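Local coordinates for DUF1436 domain-containing protein (Neisseria meningitidis, PDB 2GKP), which is of unknown function but probably acts as a CdiI-type immunity protein that neutralises the toxin of a contact-dependent growth inhibition system, at residues K17-E20 / R21-I24; I44-L47 / D48-N51; Y101-R104 / R105-F108. All blocks are in the same frame, centred on the assembly; numbering follows the deposited sequence. Where two conformers were deposited one is given.

Contact 1: residues K17-E20 / R21-I24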
loop_
_atom_site.group_PDB
_atom_site.type_symbol
_atom_site.label_atom_id
_atom_site.label_comp_id
_atom_site.label_asym_id
_atom_site.label_seq_id
_atom_site.Cartn_x
_atom_site.Cartn_y
_atom_site.Cartn_z
ATOM N N LYS A 17 0.983 3.595 -3.812
ATOM C CA LYS A 17 1.622 3.616 -5.137
ATOM C C LYS A 17 1.272 4.883 -5.890
ATOM O O LYS A 17 0.237 5.496 -5.614
ATOM C CB LYS A 17 1.213 2.397 -5.964
ATOM C CG LYS A 17 1.959 1.152 -5.517
ATOM C CD LYS A 17 1.393 -0.093 -6.141
ATOM C CE LYS A 17 2.346 -1.296 -5.977
ATOM N NZ LYS A 17 2.610 -1.572 -4.527
ATOM N N ALA A 18 2.133 5.302 -6.829
ATOM C CA ALA A 18 1.889 6.566 -7.543
ATOM C C ALA A 18 2.486 6.492 -8.894
ATOM O O ALA A 18 3.652 6.113 -9.024
ATOM C CB ALA A 18 2.522 7.750 -6.792
ATOM N N ASN A 19 1.721 6.906 -9.897
ATOM C CA ASN A 19 2.275 7.065 -11.243
ATOM C C ASN A 19 1.889 8.431 -11.778
ATOM O O ASN A 19 1.494 9.306 -10.991
ATOM C CB ASN A 19 1.921 5.857 -12.162
ATOM C CG ASN A 19 0.438 5.759 -12.530
ATOM O OD1 ASN A 19 -0.008 4.752 -13.164
ATOM N ND2 ASN A 19 -0.323 6.793 -12.198
ATOM N N GLU A 20 2.026 8.641 -13.086
ATOM C CA GLU A 20 1.752 9.982 -13.576
ATOM C C GLU A 20 0.265 10.331 -13.608
ATOM O O GLU A 20 -0.086 11.477 -13.937
ATOM C CB GLU A 20 2.386 10.221 -14.969
ATOM C CG GLU A 20 1.674 9.544 -16.165
ATOM C CD GLU A 20 1.868 8.045 -16.262
ATOM O OE1 GLU A 20 2.700 7.469 -15.502
ATOM O OE2 GLU A 20 1.187 7.462 -17.143
ATOM N N ARG A 21 -0.615 9.371 -13.291
ATOM C CA ARG A 21 -2.064 9.678 -13.288
ATOM C C ARG A 21 -2.721 9.656 -11.922
ATOM O O ARG A 21 -3.780 10.233 -11.777
ATOM C CB ARG A 21 -2.818 8.785 -14.228
ATOM C CG ARG A 21 -2.459 9.038 -15.692
ATOM C CD ARG A 21 -3.363 8.259 -16.652
ATOM N NE ARG A 21 -2.742 8.349 -17.986
ATOM C CZ ARG A 21 -3.009 7.568 -19.034
ATOM N NH1 ARG A 21 -3.999 6.686 -18.980
ATOM N NH2 ARG A 21 -2.261 7.706 -20.128
ATOM N N ALA A 22 -2.138 8.958 -10.936
ATOM C CA ALA A 22 -2.853 8.773 -9.692
ATOM C C ALA A 22 -1.972 8.346 -8.563
ATOM O O ALA A 22 -0.899 7.747 -8.772
ATOM C CB ALA A 22 -3.938 7.702 -9.875
ATOM N N LEU A 23 -2.475 8.607 -7.361
ATOM C CA LEU A 23 -2.067 7.892 -6.134
ATOM C C LEU A 23 -3.043 6.731 -5.895
ATOM O O LEU A 23 -4.226 6.881 -6.190
ATOM C CB LEU A 23 -2.094 8.825 -4.914
ATOM C CG LEU A 23 -1.510 10.222 -5.110
ATOM C CD1 LEU A 23 -1.656 11.030 -3.823
ATOM C CD2 LEU A 23 -0.038 10.121 -5.508
ATOM N N ILE A 24 -2.540 5.585 -5.423
ATOM C CA ILE A 24 -3.348 4.379 -5.292
ATOM C C ILE A 24 -3.023 3.804 -3.917
ATOM O O ILE A 24 -1.920 3.321 -3.675
ATOM C CB ILE A 24 -3.032 3.373 -6.426
ATOM C CG1 ILE A 24 -3.106 4.056 -7.809
ATOM C CG2 ILE A 24 -3.999 2.191 -6.311
ATOM C CD1 ILE A 24 -2.097 3.577 -8.788
HETATM O O HOH W 1 0.506 8.565 -19.459
#
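The side chains of Glu20 and Arg21 run alongside each other at the end of a beta hairpin, with carboxylate and guanidinium planes 83° apart. No N-H of the arginine is aimed at the acid: Glu20 OE2 stays 4.1 Å from Arg21 NE, far from the plane of the guanidinium. A water joins them instead, donating to Glu20 OE2 and accepting from Arg21 NH2. With its aliphatic part stretched out, Arg21 carries its guanidinium to Leu99 O and into a cation-pi contact with Tyr101; the Tyr101 hydroxyl also bonds Glu20 OE2. Behind this exposed pair the strands close. Asn19 N donates to Ala22 O at 3.0 Å, and Lys17 and Ile24 form an antiparallel hydrogen-bonded pair, with Lys17 N to Ile24 O at 2.9 Å and almost straight (175°). Ala18 and Leu23, the non-hydrogen-bonded pair, meet on the opposite face of the sheet, Ala18 CB against Leu23 CD2 at 3.7 Å. The turn thus connects strands 11-18 and 23-30 of the antiparallel sheet; strand 112-119 flanks the first, strand 34-45 flanks the second, and helix 81-99 packs on Ala22 and Ile24.

Contact 2: residues I44-L47 / D48-N51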
loop_
_atom_site.group_PDB
_atom_site.type_symbol
_atom_site.label_atom_id
_atom_site.label_comp_id
_atom_site.label_asym_id
_atom_site.label_seq_id
_atom_site.Cartn_x
_atom_site.Cartn_y
_atom_site.Cartn_z
ATOM N N ILE A 44 -8.262 5.489 -5.197
ATOM C CA ILE A 44 -7.544 6.316 -6.147
ATOM C C ILE A 44 -7.688 7.781 -5.798
ATOM O O ILE A 44 -8.779 8.208 -5.462
ATOM C CB ILE A 44 -8.079 6.064 -7.589
ATOM C CG1 ILE A 44 -7.763 4.606 -7.970
ATOM C CG2 ILE A 44 -7.521 7.119 -8.597
ATOM C CD1 ILE A 44 -8.368 4.152 -9.286
ATOM N N LEU A 45 -6.583 8.522 -5.856
ATOM C CA LEU A 45 -6.587 9.937 -5.495
ATOM C C LEU A 45 -5.791 10.747 -6.504
ATOM O O LEU A 45 -4.916 10.215 -7.162
ATOM C CB LEU A 45 -5.894 10.173 -4.135
ATOM C CG LEU A 45 -6.597 9.617 -2.893
ATOM C CD1 LEU A 45 -5.693 9.777 -1.697
ATOM C CD2 LEU A 45 -7.903 10.380 -2.638
ATOM N N PRO A 46 -6.113 12.050 -6.650
ATOM C CA PRO A 46 -5.272 12.927 -7.479
ATOM C C PRO A 46 -3.898 13.148 -6.872
ATOM O O PRO A 46 -3.707 13.017 -5.658
ATOM C CB PRO A 46 -6.057 14.240 -7.554
ATOM C CG PRO A 46 -6.875 14.205 -6.243
ATOM C CD PRO A 46 -7.259 12.743 -6.035
ATOM N N LEU A 47 -2.944 13.503 -7.716
ATOM C CA LEU A 47 -1.538 13.561 -7.249
ATOM C C LEU A 47 -1.257 14.638 -6.223
ATOM O O LEU A 47 -0.342 14.490 -5.423
ATOM C CB LEU A 47 -0.610 13.750 -8.432
ATOM C CG LEU A 47 -0.583 12.671 -9.493
ATOM C CD1 LEU A 47 0.436 13.013 -10.572
ATOM C CD2 LEU A 47 -0.248 11.356 -8.873
ATOM N N ASP A 48 -2.012 15.710 -6.258
ATOM C CA ASP A 48 -1.812 16.812 -5.300
ATOM C C ASP A 48 -2.872 16.843 -4.226
ATOM O O ASP A 48 -3.171 17.911 -3.665
ATOM C CB ASP A 48 -1.669 18.162 -6.022
ATOM C CG ASP A 48 -2.891 18.531 -6.809
ATOM O OD1 ASP A 48 -3.786 17.698 -6.994
ATOM O OD2 ASP A 48 -2.965 19.689 -7.271
ATOM N N THR A 49 -3.391 15.664 -3.894
ATOM C CA THR A 49 -4.294 15.515 -2.763
ATOM C C THR A 49 -3.675 16.163 -1.548
ATOM O O THR A 49 -2.476 16.046 -1.341
ATOM C CB THR A 49 -4.495 14.041 -2.467
ATOM O OG1 THR A 49 -5.136 13.453 -3.572
ATOM C CG2 THR A 49 -5.420 13.854 -1.278
ATOM N N ASP A 50 -4.503 16.822 -0.741
ATOM C CA ASP A 50 -3.959 17.458 0.426
ATOM C C ASP A 50 -3.452 16.439 1.438
ATOM O O ASP A 50 -3.889 15.278 1.446
ATOM C CB ASP A 50 -4.986 18.395 1.046
ATOM C CG ASP A 50 -6.064 17.669 1.731
ATOM O OD1 ASP A 50 -7.070 17.296 1.092
ATOM O OD2 ASP A 50 -5.907 17.505 2.959
ATOM N N ASN A 51 -2.496 16.862 2.246
ATOM C CA ASN A 51 -1.890 15.946 3.221
ATOM C C ASN A 51 -2.923 15.325 4.176
ATOM O O ASN A 51 -2.834 14.143 4.487
ATOM C CB ASN A 51 -0.798 16.655 3.982
ATOM C CG ASN A 51 0.432 16.888 3.121
ATOM O OD1 ASN A 51 0.529 16.321 2.044
ATOM N ND2 ASN A 51 1.364 17.694 3.589
#
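Thr49 turns its side chain back across Pro46, the two crossing at about a right angle, in a type I beta turn that runs from Pro46 to Thr49. At the root of the side chain, Thr49 CB lies 3.4 Å from Pro46 O. From there the hydroxyl branch, in the conformer described here, has OG1 anti to the carbonyl carbon (chi1 -64°) and reaches the same oxygen: Thr49 OG1 donates to Pro46 O over 2.6 Å. Thr49 OG1 also rests against carbon, 3.3 Å from Pro46 CG and 3.4 Å from Leu45 CB. The other branch, the methyl CG2 of Thr49, lies 4.1 Å from Leu45 CD1. Pro46 O is gripped twice, because Thr49 N closes the turn on it at 3.2 Å. Both donors arrive from one face of the carbonyl plane, the hydroxyl tilted 23° from that plane and the amide well above it. In this conformer one residue thus holds the turn by both its amide and its hydroxyl. The turn leads from the end of strand 34-45, where Leu45 pairs through its backbone with Leu23 of strand 23-30, to helix 51-63, whose N-cap is Asp50. Lys160 of helix 152-164 bonds Thr49 O, and Asn51 packs on that helix.

Contact 3: residues Y101-R104 / R105-F108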
loop_
_atom_site.group_PDB
_atom_site.type_symbol
_atom_site.label_atom_id
_atom_site.label_comp_id
_atom_site.label_asym_id
_atom_site.label_seq_id
_atom_site.Cartn_x
_atom_site.Cartn_y
_atom_site.Cartn_z
ATOM N N TYR A 101 -5.822 3.453 -19.134
ATOM C CA TYR A 101 -4.716 2.755 -19.812
ATOM C C TYR A 101 -5.220 1.580 -20.609
ATOM O O TYR A 101 -6.184 0.894 -20.241
ATOM C CB TYR A 101 -3.694 2.219 -18.802
ATOM C CG TYR A 101 -2.920 3.274 -18.055
ATOM C CD1 TYR A 101 -1.874 3.973 -18.652
ATOM C CD2 TYR A 101 -3.220 3.565 -16.731
ATOM C CE1 TYR A 101 -1.160 4.924 -17.967
ATOM C CE2 TYR A 101 -2.527 4.541 -16.051
ATOM C CZ TYR A 101 -1.481 5.198 -16.645
ATOM O OH TYR A 101 -0.775 6.139 -15.933
ATOM N N LYS A 102 -4.579 1.389 -21.759
ATOM C CA LYS A 102 -4.864 0.281 -22.644
ATOM C C LYS A 102 -3.835 -0.830 -22.560
ATOM O O LYS A 102 -4.087 -1.928 -23.065
ATOM C CB LYS A 102 -4.964 0.786 -24.113
ATOM C CG LYS A 102 -6.026 1.877 -24.222
ATOM C CD LYS A 102 -7.442 1.385 -23.971
ATOM C CE LYS A 102 -8.460 2.534 -23.848
ATOM N NZ LYS A 102 -8.183 3.568 -22.793
ATOM N N THR A 103 -2.683 -0.561 -21.960
ATOM C CA THR A 103 -1.622 -1.563 -21.779
ATOM C C THR A 103 -1.136 -1.538 -20.346
ATOM O O THR A 103 -1.045 -0.490 -19.728
ATOM C CB THR A 103 -0.384 -1.372 -22.731
ATOM O OG1 THR A 103 0.348 -0.188 -22.402
ATOM C CG2 THR A 103 -0.797 -1.296 -24.194
ATOM N N ARG A 104 -0.820 -2.713 -19.804
ATOM C CA ARG A 104 -0.178 -2.746 -18.485
ATOM C C ARG A 104 1.194 -2.090 -18.519
ATOM O O ARG A 104 1.654 -1.573 -17.498
ATOM C CB ARG A 104 -0.111 -4.179 -17.908
ATOM C CG ARG A 104 0.827 -5.110 -18.630
ATOM C CD ARG A 104 0.424 -6.549 -18.404
ATOM N NE ARG A 104 0.601 -6.942 -17.015
ATOM C CZ ARG A 104 -0.134 -7.877 -16.415
ATOM N NH1 ARG A 104 0.122 -8.203 -15.162
ATOM N NH2 ARG A 104 -1.165 -8.484 -17.040
ATOM N N ARG A 105 1.886 -2.124 -19.670
ATOM C CA ARG A 105 3.165 -1.434 -19.775
ATOM C C ARG A 105 3.056 0.035 -19.372
ATOM O O ARG A 105 3.875 0.554 -18.578
ATOM C CB ARG A 105 3.706 -1.555 -21.198
ATOM C CG ARG A 105 5.020 -0.854 -21.446
ATOM C CD ARG A 105 5.732 -1.488 -22.620
ATOM N NE ARG A 105 6.446 -0.495 -23.413
ATOM C CZ ARG A 105 7.112 -0.775 -24.526
ATOM N NH1 ARG A 105 7.147 -2.015 -24.984
ATOM N NH2 ARG A 105 7.726 0.189 -25.186
ATOM N N ALA A 106 2.035 0.702 -19.904
ATOM C CA ALA A 106 1.836 2.110 -19.611
ATOM C C ALA A 106 1.391 2.295 -18.177
ATOM O O ALA A 106 1.842 3.212 -17.513
ATOM C CB ALA A 106 0.789 2.703 -20.590
ATOM N N LEU A 107 0.500 1.440 -17.672
ATOM C CA LEU A 107 0.063 1.580 -16.272
ATOM C C LEU A 107 1.270 1.580 -15.317
ATOM O O LEU A 107 1.324 2.394 -14.368
ATOM C CB LEU A 107 -0.873 0.404 -15.932
ATOM C CG LEU A 107 -1.223 0.247 -14.446
ATOM C CD1 LEU A 107 -2.014 1.453 -13.934
ATOM C CD2 LEU A 107 -1.977 -1.058 -14.238
ATOM N N PHE A 108 2.208 0.657 -15.550
ATOM C CA PHE A 108 3.265 0.443 -14.606
ATOM C C PHE A 108 4.512 1.275 -14.844
ATOM O O PHE A 108 5.327 1.388 -13.934
ATOM C CB PHE A 108 3.649 -1.037 -14.537
ATOM C CG PHE A 108 2.625 -1.906 -13.850
ATOM C CD1 PHE A 108 2.447 -1.817 -12.472
ATOM C CD2 PHE A 108 1.829 -2.784 -14.577
ATOM C CE1 PHE A 108 1.508 -2.633 -11.829
ATOM C CE2 PHE A 108 0.917 -3.566 -13.960
ATOM C CZ PHE A 108 0.752 -3.520 -12.598
#
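Tyr101 has its CG anti to the carbonyl carbon (chi1 -67°), and chi2 of -77° turns the ring so that one face lies against Leu107. Thr103 places OG1 between its backbone N and carbonyl carbon (chi1 68°), where it can reach forward to Ala106. Leu107 CA sits 3.7 Å from the Tyr101 ring centroid, almost exactly on the ring normal, a CH-pi contact. On the same face, toward opposite margins of the ring, Tyr101 CD1 touches Ala106 CB at 3.5 Å and Tyr101 CD2 meets Leu107 CD1 at 3.7 Å. Thr103 is the N-cap of helix 104-108: its OG1 accepts from Ala106 N at 3.1 Å, while Thr103 O takes the Leu107 N bond at 3.2 Å. Phe108 N donates to Arg104 O at 3.0 Å, and Arg104 O also lies at the edge of the Phe108 ring, 3.2 Å from CD2. The Arg104 guanidinium leads off to salt bridges with Glu89 and Glu134. The start of this short helix is thus held in two ways: Thr103 OG1 satisfies the N-H of Ala106, whose bond to Thr103 O is weak, while the Tyr101 ring packs on Leu107 mainly by dispersion.

The three contacts follow one another along the chain without overlap. Contacts 1 and 2 have centres about 9 Å apart and share the antiparallel sheet, where strands 23-30 and 34-45 are neighbours; Leu47 CD2 packs on the hairpin turn. Contact 3 lies beyond helix 81-99 in sequence, yet its centre is only about 12 Å from that of contact 1, to which Tyr101 ties it. Contacts 2 and 3 do not touch, their centres being about 21 Å apart. The hairpin end of contact 1 therefore links the turn after strand 34-45 with the short helix 104-108.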